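Local coordinates for prolyl endopeptidase (Myxococcus xanthus, PDB 2BKL), which probably cleaves oligopeptides on the carboxyl side of proline, and less readily of alanine, as a serine protease of the prolyl oligopeptidase family, at residues A[34-37]-A[38-41]; A[45-48]-A[49-52]; A[310-313]-A[314-317]. All coordinates share one frame; numbering follows the deposited sequence.

Interaction 1 (A[34-37]-A[38-41])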
ATOM      1  N   GLU A  34      15.805 -21.650 -19.172  1.00  9.72           N
ATOM      2  CA  GLU A  34      17.088 -21.221 -18.665  1.00  9.62           C
ATOM      3  C   GLU A  34      16.892 -20.213 -17.535  1.00  8.13           C
ATOM      4  O   GLU A  34      17.680 -20.185 -16.599  1.00  7.96           O
ATOM      5  CB  GLU A  34      17.940 -20.591 -19.753  1.00 10.12           C
ATOM      6  CG  GLU A  34      19.389 -20.430 -19.352  1.00 10.54           C
ATOM      7  CD  GLU A  34      20.226 -19.708 -20.385  1.00 13.32           C
ATOM      8  OE1 GLU A  34      19.694 -19.278 -21.442  1.00 15.50           O
ATOM      9  OE2 GLU A  34      21.433 -19.584 -20.122  1.00 13.85           O
ATOM     10  N   VAL A  35      15.879 -19.368 -17.666  1.00  8.75           N
ATOM     11  CA  VAL A  35      15.610 -18.341 -16.658  1.00  7.00           C
ATOM     12  C   VAL A  35      15.057 -19.024 -15.393  1.00  8.09           C
ATOM     13  O   VAL A  35      15.495 -18.708 -14.292  1.00  9.20           O
ATOM     14  CB  VAL A  35      14.649 -17.248 -17.182  1.00  8.27           C
ATOM     15  CG1 VAL A  35      14.267 -16.272 -16.063  1.00  8.67           C
ATOM     16  CG2 VAL A  35      15.241 -16.533 -18.386  1.00  8.51           C
ATOM     17  N   GLN A  36      14.140 -19.974 -15.543  1.00  8.58           N
ATOM     18  CA  GLN A  36      13.657 -20.716 -14.372  1.00  9.58           C
ATOM     19  C   GLN A  36      14.777 -21.439 -13.646  1.00  9.26           C
ATOM     20  O   GLN A  36      14.841 -21.399 -12.419  1.00 10.49           O
ATOM     21  CB  GLN A  36      12.565 -21.708 -14.773  1.00 11.73           C
ATOM     22  CG  GLN A  36      11.290 -21.027 -15.211  1.00 14.23           C
ATOM     23  CD  GLN A  36      10.531 -20.356 -14.059  1.00 16.97           C
ATOM     24  OE1 GLN A  36      10.530 -20.851 -12.914  1.00 21.97           O
ATOM     25  NE2 GLN A  36       9.870 -19.241 -14.358  1.00 20.42           N
ATOM     26  N   THR A  37      15.687 -22.075 -14.382  1.00  7.95           N
ATOM     27  CA  THR A  37      16.837 -22.725 -13.753  1.00  8.85           C
ATOM     28  C   THR A  37      17.710 -21.734 -12.945  1.00  7.34           C
ATOM     29  O   THR A  37      18.169 -22.025 -11.819  1.00  9.57           O
ATOM     30  CB  THR A  37      17.684 -23.422 -14.829  1.00  8.67           C
ATOM     31  OG1 THR A  37      16.906 -24.483 -15.407  1.00 12.90           O
ATOM     32  CG2 THR A  37      18.882 -24.102 -14.250  1.00  8.66           C
ATOM     33  N   TRP A  38      17.940 -20.567 -13.534  1.00  8.26           N
ATOM     34  CA  TRP A  38      18.731 -19.509 -12.901  1.00  7.55           C
ATOM     35  C   TRP A  38      18.058 -18.995 -11.637  1.00  7.12           C
ATOM     36  O   TRP A  38      18.711 -18.787 -10.607  1.00  6.45           O
ATOM     37  CB  TRP A  38      18.972 -18.409 -13.931  1.00  5.83           C
ATOM     38  CG  TRP A  38      19.773 -17.251 -13.511  1.00  6.56           C
ATOM     39  CD1 TRP A  38      21.109 -17.096 -13.695  1.00  7.19           C
ATOM     40  CD2 TRP A  38      19.307 -16.050 -12.871  1.00  6.55           C
ATOM     41  NE1 TRP A  38      21.523 -15.875 -13.214  1.00  8.11           N
ATOM     42  CE2 TRP A  38      20.431 -15.205 -12.713  1.00  7.49           C
ATOM     43  CE3 TRP A  38      18.045 -15.596 -12.429  1.00  7.47           C
ATOM     44  CZ2 TRP A  38      20.331 -13.935 -12.147  1.00  7.57           C
ATOM     45  CZ3 TRP A  38      17.954 -14.344 -11.851  1.00  7.57           C
ATOM     46  CH2 TRP A  38      19.080 -13.535 -11.710  1.00  7.88           C
ATOM     47  N   MET A  39      16.751 -18.796 -11.717  1.00  7.89           N
ATOM     48  CA  MET A  39      15.961 -18.377 -10.563  1.00  6.56           C
ATOM     49  C   MET A  39      16.093 -19.364  -9.405  1.00  6.99           C
ATOM     50  O   MET A  39      16.343 -18.986  -8.264  1.00  8.41           O
ATOM     51  CB  MET A  39      14.503 -18.220 -10.957  1.00  8.64           C
ATOM     52  CG  MET A  39      14.262 -17.012 -11.842  1.00  8.79           C
ATOM     53  SD  MET A  39      12.718 -17.055 -12.739  1.00 13.54           S
ATOM     54  CE  MET A  39      11.560 -17.190 -11.478  1.00 14.76           C
ATOM     55  N   THR A  40      15.920 -20.637  -9.710  1.00  8.13           N
ATOM     56  CA  THR A  40      16.041 -21.663  -8.688  1.00  8.09           C
ATOM     57  C   THR A  40      17.431 -21.636  -8.064  1.00  6.82           C
ATOM     58  O   THR A  40      17.581 -21.732  -6.845  1.00  9.13           O
ATOM     59  CB  THR A  40      15.747 -23.016  -9.330  1.00  8.03           C
ATOM     60  OG1 THR A  40      14.398 -23.029  -9.796  1.00 11.25           O
ATOM     61  CG2 THR A  40      15.849 -24.163  -8.295  1.00 10.78           C
ATOM     62  N   ALA A  41      18.459 -21.516  -8.900  1.00  8.02           N
ATOM     63  CA  ALA A  41      19.836 -21.478  -8.410  1.00  8.55           C
ATOM     64  C   ALA A  41      20.142 -20.227  -7.585  1.00  8.01           C
ATOM     65  O   ALA A  41      20.811 -20.311  -6.553  1.00  8.93           O
ATOM     66  CB  ALA A  41      20.804 -21.598  -9.566  1.00  8.78           C
TER

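Interaction 2 (A[45-48]-A[49-52])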
ATOM      1  N   HIS A  45      21.035 -20.339  -3.585  1.00  9.68           N
ATOM      2  CA  HIS A  45      22.226 -19.670  -3.098  1.00 10.49           C
ATOM      3  C   HIS A  45      21.893 -18.696  -1.959  1.00  8.49           C
ATOM      4  O   HIS A  45      22.558 -18.671  -0.944  1.00 11.66           O
ATOM      5  CB  HIS A  45      22.937 -18.920  -4.227  1.00 10.90           C
ATOM      6  CG  HIS A  45      24.069 -18.077  -3.751  1.00 13.94           C
ATOM      7  ND1 HIS A  45      25.271 -18.607  -3.331  1.00 16.85           N
ATOM      8  CD2 HIS A  45      24.163 -16.739  -3.581  1.00 15.65           C
ATOM      9  CE1 HIS A  45      26.067 -17.621  -2.949  1.00 16.47           C
ATOM     10  NE2 HIS A  45      25.421 -16.479  -3.086  1.00 17.37           N
ATOM     11  N   ALA A  46      20.802 -17.953  -2.129  1.00  8.28           N
ATOM     12  CA  ALA A  46      20.422 -17.002  -1.108  1.00  9.67           C
ATOM     13  C   ALA A  46      20.036 -17.733   0.184  1.00  8.72           C
ATOM     14  O   ALA A  46      20.460 -17.326   1.253  1.00  9.25           O
ATOM     15  CB  ALA A  46      19.283 -16.141  -1.591  1.00 10.05           C
ATOM     16  N   ARG A  47      19.267 -18.802   0.086  1.00 10.60           N
ATOM     17  CA  ARG A  47      18.824 -19.512   1.285  1.00 11.77           C
ATOM     18  C   ARG A  47      20.018 -20.160   1.991  1.00 10.98           C
ATOM     19  O   ARG A  47      20.078 -20.162   3.223  1.00 11.99           O
ATOM     20  CB  ARG A  47      17.799 -20.606   0.969  1.00 12.40           C
ATOM     21  CG  ARG A  47      16.552 -20.179   0.198  1.00 14.36           C
ATOM     22  CD  ARG A  47      15.847 -19.020   0.788  1.00 13.46           C
ATOM     23  NE  ARG A  47      14.598 -18.703   0.052  1.00 12.83           N
ATOM     24  CZ  ARG A  47      13.373 -18.790   0.554  1.00 13.73           C
ATOM     25  NH1 ARG A  47      13.182 -19.151   1.808  1.00 14.28           N
ATOM     26  NH2 ARG A  47      12.329 -18.449  -0.182  1.00 11.76           N
ATOM     27  N   GLU A  48      20.953 -20.707   1.218  1.00 12.70           N
ATOM     28  CA  GLU A  48      22.178 -21.317   1.765  1.00 13.53           C
ATOM     29  C   GLU A  48      22.989 -20.280   2.522  1.00 12.54           C
ATOM     30  O   GLU A  48      23.465 -20.531   3.637  1.00 12.75           O
ATOM     31  CB  GLU A  48      23.038 -21.944   0.643  1.00 17.57           C
ATOM     32  CG  GLU A  48      24.381 -22.526   1.114  1.00 23.53           C
ATOM     33  CD  GLU A  48      25.625 -21.840   0.526  1.00 25.60           C
ATOM     34  OE1 GLU A  48      26.055 -22.221  -0.593  1.00 28.21           O
ATOM     35  OE2 GLU A  48      26.207 -20.936   1.194  1.00 31.18           O
ATOM     36  N   ALA A  49      23.138 -19.097   1.933  1.00 10.01           N
ATOM     37  CA  ALA A  49      23.908 -18.039   2.549  1.00 10.13           C
ATOM     38  C   ALA A  49      23.227 -17.527   3.824  1.00  9.57           C
ATOM     39  O   ALA A  49      23.882 -17.350   4.839  1.00 12.60           O
ATOM     40  CB  ALA A  49      24.141 -16.902   1.555  1.00  9.81           C
ATOM     41  N   LEU A  50      21.912 -17.328   3.750  1.00 11.62           N
ATOM     42  CA  LEU A  50      21.131 -16.828   4.876  1.00 11.80           C
ATOM     43  C   LEU A  50      21.202 -17.787   6.079  1.00 11.15           C
ATOM     44  O   LEU A  50      21.243 -17.364   7.217  1.00 10.72           O
ATOM     45  CB  LEU A  50      19.658 -16.617   4.461  1.00 12.91           C
ATOM     46  CG  LEU A  50      19.366 -15.438   3.484  1.00 13.59           C
ATOM     47  CD1 LEU A  50      18.103 -15.630   2.663  1.00 14.01           C
ATOM     48  CD2 LEU A  50      19.284 -14.138   4.263  1.00 13.41           C
ATOM     49  N   ALA A  51      21.269 -19.080   5.805  1.00 11.18           N
ATOM     50  CA  ALA A  51      21.206 -20.103   6.855  1.00 11.15           C
ATOM     51  C   ALA A  51      22.437 -20.108   7.767  1.00 13.99           C
ATOM     52  O   ALA A  51      22.369 -20.615   8.892  1.00 16.26           O
ATOM     53  CB  ALA A  51      20.990 -21.498   6.209  1.00 10.97           C
ATOM     54  N   LYS A  52      23.525 -19.517   7.282  1.00 16.15           N
ATOM     55  CA  LYS A  52      24.797 -19.414   8.013  1.00 19.70           C
ATOM     56  C   LYS A  52      24.886 -18.131   8.838  1.00 21.41           C
ATOM     57  O   LYS A  52      25.833 -17.966   9.606  1.00 25.14           O
ATOM     58  CB  LYS A  52      25.985 -19.405   7.034  1.00 22.85           C
ATOM     59  CG  LYS A  52      25.977 -20.488   5.963  1.00 25.33           C
ATOM     60  CD  LYS A  52      27.399 -20.901   5.576  1.00 28.12           C
ATOM     61  CE  LYS A  52      27.977 -21.964   6.542  1.00 28.93           C
ATOM     62  NZ  LYS A  52      29.183 -21.516   7.314  1.00 31.54           N
TER

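Interaction 3 (A[310-313]-A[314-317])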
ATOM      1  N   TRP A 310     -21.195  25.443  -6.149  1.00 10.35           N
ATOM      2  CA  TRP A 310     -20.694  24.678  -5.002  1.00 10.19           C
ATOM      3  C   TRP A 310     -20.456  25.620  -3.833  1.00 11.10           C
ATOM      4  O   TRP A 310     -20.045  26.751  -4.039  1.00 13.27           O
ATOM      5  CB  TRP A 310     -19.368  24.006  -5.336  1.00  8.77           C
ATOM      6  CG  TRP A 310     -19.411  22.957  -6.422  1.00  9.85           C
ATOM      7  CD1 TRP A 310     -20.450  22.638  -7.238  1.00  8.32           C
ATOM      8  CD2 TRP A 310     -18.349  22.076  -6.769  1.00  8.89           C
ATOM      9  NE1 TRP A 310     -20.098  21.624  -8.089  1.00  9.24           N
ATOM     10  CE2 TRP A 310     -18.805  21.255  -7.820  1.00 10.32           C
ATOM     11  CE3 TRP A 310     -17.036  21.891  -6.297  1.00  9.86           C
ATOM     12  CZ2 TRP A 310     -18.004  20.297  -8.414  1.00 11.40           C
ATOM     13  CZ3 TRP A 310     -16.265  20.953  -6.874  1.00  9.56           C
ATOM     14  CH2 TRP A 310     -16.739  20.139  -7.904  1.00 10.73           C
ATOM     15  N   LYS A 311     -20.703  25.139  -2.614  1.00 10.80           N
ATOM     16  CA  LYS A 311     -20.513  25.927  -1.399  1.00 11.24           C
ATOM     17  C   LYS A 311     -19.390  25.329  -0.560  1.00 10.71           C
ATOM     18  O   LYS A 311     -19.458  24.182  -0.151  1.00  8.96           O
ATOM     19  CB  LYS A 311     -21.806  26.083  -0.599  1.00 15.69           C
ATOM     20  CG  LYS A 311     -22.484  24.855  -0.081  1.00 22.67           C
ATOM     21  CD  LYS A 311     -23.912  25.163   0.441  1.00 24.85           C
ATOM     22  CE  LYS A 311     -23.989  25.226   1.973  1.00 27.49           C
ATOM     23  NZ  LYS A 311     -25.288  25.851   2.388  1.00 27.81           N
ATOM     24  N   GLU A 312     -18.326  26.086  -0.361  1.00  9.05           N
ATOM     25  CA  GLU A 312     -17.278  25.642   0.526  1.00 10.65           C
ATOM     26  C   GLU A 312     -17.820  25.555   1.953  1.00 10.19           C
ATOM     27  O   GLU A 312     -18.296  26.542   2.500  1.00 10.86           O
ATOM     28  CB  GLU A 312     -16.106  26.600   0.465  1.00 10.38           C
ATOM     29  CG  GLU A 312     -14.897  26.171   1.273  1.00 13.12           C
ATOM     30  CD  GLU A 312     -13.778  27.175   1.200  1.00 13.51           C
ATOM     31  OE1 GLU A 312     -13.992  28.334   1.645  1.00 18.76           O
ATOM     32  OE2 GLU A 312     -12.692  26.831   0.705  1.00 15.56           O
ATOM     33  N   ILE A 313     -17.757  24.379   2.561  1.00  8.66           N
ATOM     34  CA  ILE A 313     -18.190  24.216   3.957  1.00  8.59           C
ATOM     35  C   ILE A 313     -17.043  23.916   4.935  1.00  9.40           C
ATOM     36  O   ILE A 313     -17.194  24.157   6.124  1.00  9.75           O
ATOM     37  CB  ILE A 313     -19.300  23.160   4.089  1.00  8.64           C
ATOM     38  CG1 ILE A 313     -18.857  21.792   3.574  1.00  9.58           C
ATOM     39  CG2 ILE A 313     -20.570  23.614   3.349  1.00 10.21           C
ATOM     40  CD1 ILE A 313     -19.786  20.638   4.040  1.00 10.32           C
ATOM     41  N   VAL A 314     -15.930  23.370   4.455  1.00  7.23           N
ATOM     42  CA  VAL A 314     -14.752  23.168   5.292  1.00  7.91           C
ATOM     43  C   VAL A 314     -13.578  23.745   4.526  1.00  8.75           C
ATOM     44  O   VAL A 314     -13.082  23.136   3.563  1.00  9.01           O
ATOM     45  CB  VAL A 314     -14.477  21.682   5.630  1.00  7.11           C
ATOM     46  CG1 VAL A 314     -13.210  21.564   6.530  1.00  8.00           C
ATOM     47  CG2 VAL A 314     -15.636  21.067   6.329  1.00  9.24           C
ATOM     48  N   PRO A 315     -13.174  24.967   4.849  1.00  8.95           N
ATOM     49  CA  PRO A 315     -12.048  25.567   4.140  1.00  9.40           C
ATOM     50  C   PRO A 315     -10.739  24.849   4.347  1.00  9.42           C
ATOM     51  O   PRO A 315     -10.598  24.077   5.281  1.00  9.68           O
ATOM     52  CB  PRO A 315     -11.984  26.992   4.728  1.00 10.53           C
ATOM     53  CG  PRO A 315     -13.325  27.234   5.230  1.00 12.09           C
ATOM     54  CD  PRO A 315     -13.807  25.919   5.772  1.00 10.93           C
ATOM     55  N   GLU A 316      -9.793  25.072   3.450  1.00  8.78           N
ATOM     56  CA  GLU A 316      -8.451  24.556   3.634  1.00  9.25           C
ATOM     57  C   GLU A 316      -7.892  25.001   4.980  1.00 10.79           C
ATOM     58  O   GLU A 316      -7.996  26.183   5.350  1.00 10.09           O
ATOM     59  CB  GLU A 316      -7.538  25.048   2.501  1.00  9.89           C
ATOM     60  CG  GLU A 316      -6.178  24.387   2.441  1.00 10.11           C
ATOM     61  CD  GLU A 316      -5.273  24.925   1.342  1.00 11.72           C
ATOM     62  OE1 GLU A 316      -5.491  26.072   0.869  1.00 15.15           O
ATOM     63  OE2 GLU A 316      -4.311  24.226   0.991  1.00 12.63           O
ATOM     64  N   ASP A 317      -7.288  24.072   5.696  1.00 10.26           N
ATOM     65  CA  ASP A 317      -6.681  24.393   6.982  1.00 11.76           C
ATOM     66  C   ASP A 317      -5.430  25.240   6.800  1.00 16.48           C
ATOM     67  O   ASP A 317      -4.772  25.176   5.772  1.00 18.42           O
ATOM     68  CB  ASP A 317      -6.369  23.105   7.749  1.00 10.90           C
ATOM     69  CG  ASP A 317      -6.065  23.367   9.211  1.00 12.69           C
ATOM     70  OD1 ASP A 317      -4.873  23.533   9.547  1.00 14.65           O
ATOM     71  OD2 ASP A 317      -6.960  23.393  10.073  1.00 14.12           O
TER
HETATM   72  O   HOH W   1     -10.049  27.189   1.373  1.00 14.98           O

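Interaction 1 (A[34-37]-A[38-41])
Met39 lies back along its helix over Val35 and Gln36, four and three residues earlier. Its sulfur SD rests 3.7 Å from the Val35 branch CG1, the methyl that points opposite the Val35 backbone N (chi1 174°). The Met39 chain bends at chi3 (58°), which brings methyl CE round to the Gln36 amide, 3.9 Å from NE2. Beneath this, Met39 CG sits 3.2 Å from Val35 O, the same carbonyl that takes the Met39 N-H in a nearly straight bond of 2.9 Å from N to O. This is the regular i to i+4 pattern of alpha-helix 33-51, repeated from Trp38 to Glu34, Thr40 to Gln36 and Ala41 to Thr37. With an alanine in place of Met39, the sulfur and methyl beside Val35 CG1 and the Gln36 amide are gone, which would probably leave a gap toward Ile645. Further out, Gln36 NE2 is held by a hydrogen bond to Glu30 O, while Trp38 NE1 bonds Thr6 OG1. Trp38 and Met39 reach the hydrolase part of the chain, both touching Arg625 of helix 622-632, and Trp38 also meets Leu643 of strand 641-646.

Interaction 2 (A[45-48]-A[49-52])
The closing turns of alpha-helix 33-51 hold this contact, where Leu50 folds back over the backbone of Ala46 and the helical bonding begins to change. Ala49 N donates to His45 O at 3.0 Å and Leu50 N to Ala46 O at 2.9 Å, both regular i to i+4 bonds. The Leu50 branch point lies close to that same oxygen, with CG 3.1 Å from Ala46 O. With CG opposite the Leu50 carbonyl carbon (chi1 -70°) and chi2 at 155°, CD1 is turned back along the helix, 4.4 Å from Ala46 CB. At Ala51 the pattern loosens: its N-H reaches Arg47 O at 3.0 Å with a bent angle of 138°, and also makes a weak bond of 3.4 Å to Glu48 O. Lys52 N then turns to Ala49 O, three residues back, and Lys52 meets Glu48 through carbon, CG lying 3.4 Å from Glu48 O. The charged ends of Glu48 and Lys52 stay well apart, so any attraction between them would be weak. On the side facing the protein, Arg47 bonds Asn43 OD1 through NE and Ile645 O through NH2. Ala46 and Ala49 rest on Leu642 of strand 641-646, the outermost strand of the eight-stranded hydrolase sheet, and Leu50 reaches Asp666 and Phe670 of helix 657-674.

Interaction 3 (A[310-313]-A[314-317])
The carboxylate of Glu312 and the ring of Pro315 lie over one another, their planes inclined by only about 17°, while the two side chains as a whole cross at about a right angle. One face of the carboxylate is covered by the proline: Pro315 CA is 3.7 Å from Glu312 OE2, and CG of Pro315 is 3.8 Å from Glu312 OE1. The Glu312 chain is extended, with CG opposite the backbone N (chi1 -175°), and this carries the acid forward past two residues to the proline. At the OE2 end a water, tilted out of the carboxylate plane toward the proline side, donates to Glu312 OE2 at 2.7 Å and accepts the N-H of Glu316 at 3.0 Å from Glu316 N. Between Glu312 and Pro315 the chain forms a classic beta bulge, in which Ile313 and Val314 are set together against Val297 of strand 296-300, both with backbone hydrogen bonds to it. Here 311-314, an outer strand of a four-stranded propeller blade, turns its corner and runs into the loop leading to strand 321-328. The side chains of Ile313 and Val314 approach each other at 4.3 Å from CG1 to CG2 and pack on strand 331-338 of the next blade, Ile313 on Leu332, Val314 on Leu334 and Tyr336. Besides the water, Glu312 OE2 takes a salt bridge from Arg296 NH1. With a cation and a donating water both on OE2, Glu312 is probably ionised, and the water links this charge to the Glu316 amide just after a proline that has no N-H to offer.

How the interactions relate
Interactions 1 and 2 are successive parts of one helix, 33-51, their centres about 17 Å apart and only the short run 42-44 between them. Both rest against strand 641-646, so the helix runs along the edge of the hydrolase sheet, with helix 622-632 beside interaction 1 and helix 657-674 beside interaction 2. Interaction 3 comes much later in the chain, in a propeller blade, about 57 Å from each of the others between centres and on the opposite side of the chain's centre. The N-terminal helix thus belongs spatially with the C-terminal hydrolase domain, while interaction 3 lies between blades of the propeller, a two-domain arrangement characteristic of prolyl oligopeptidases.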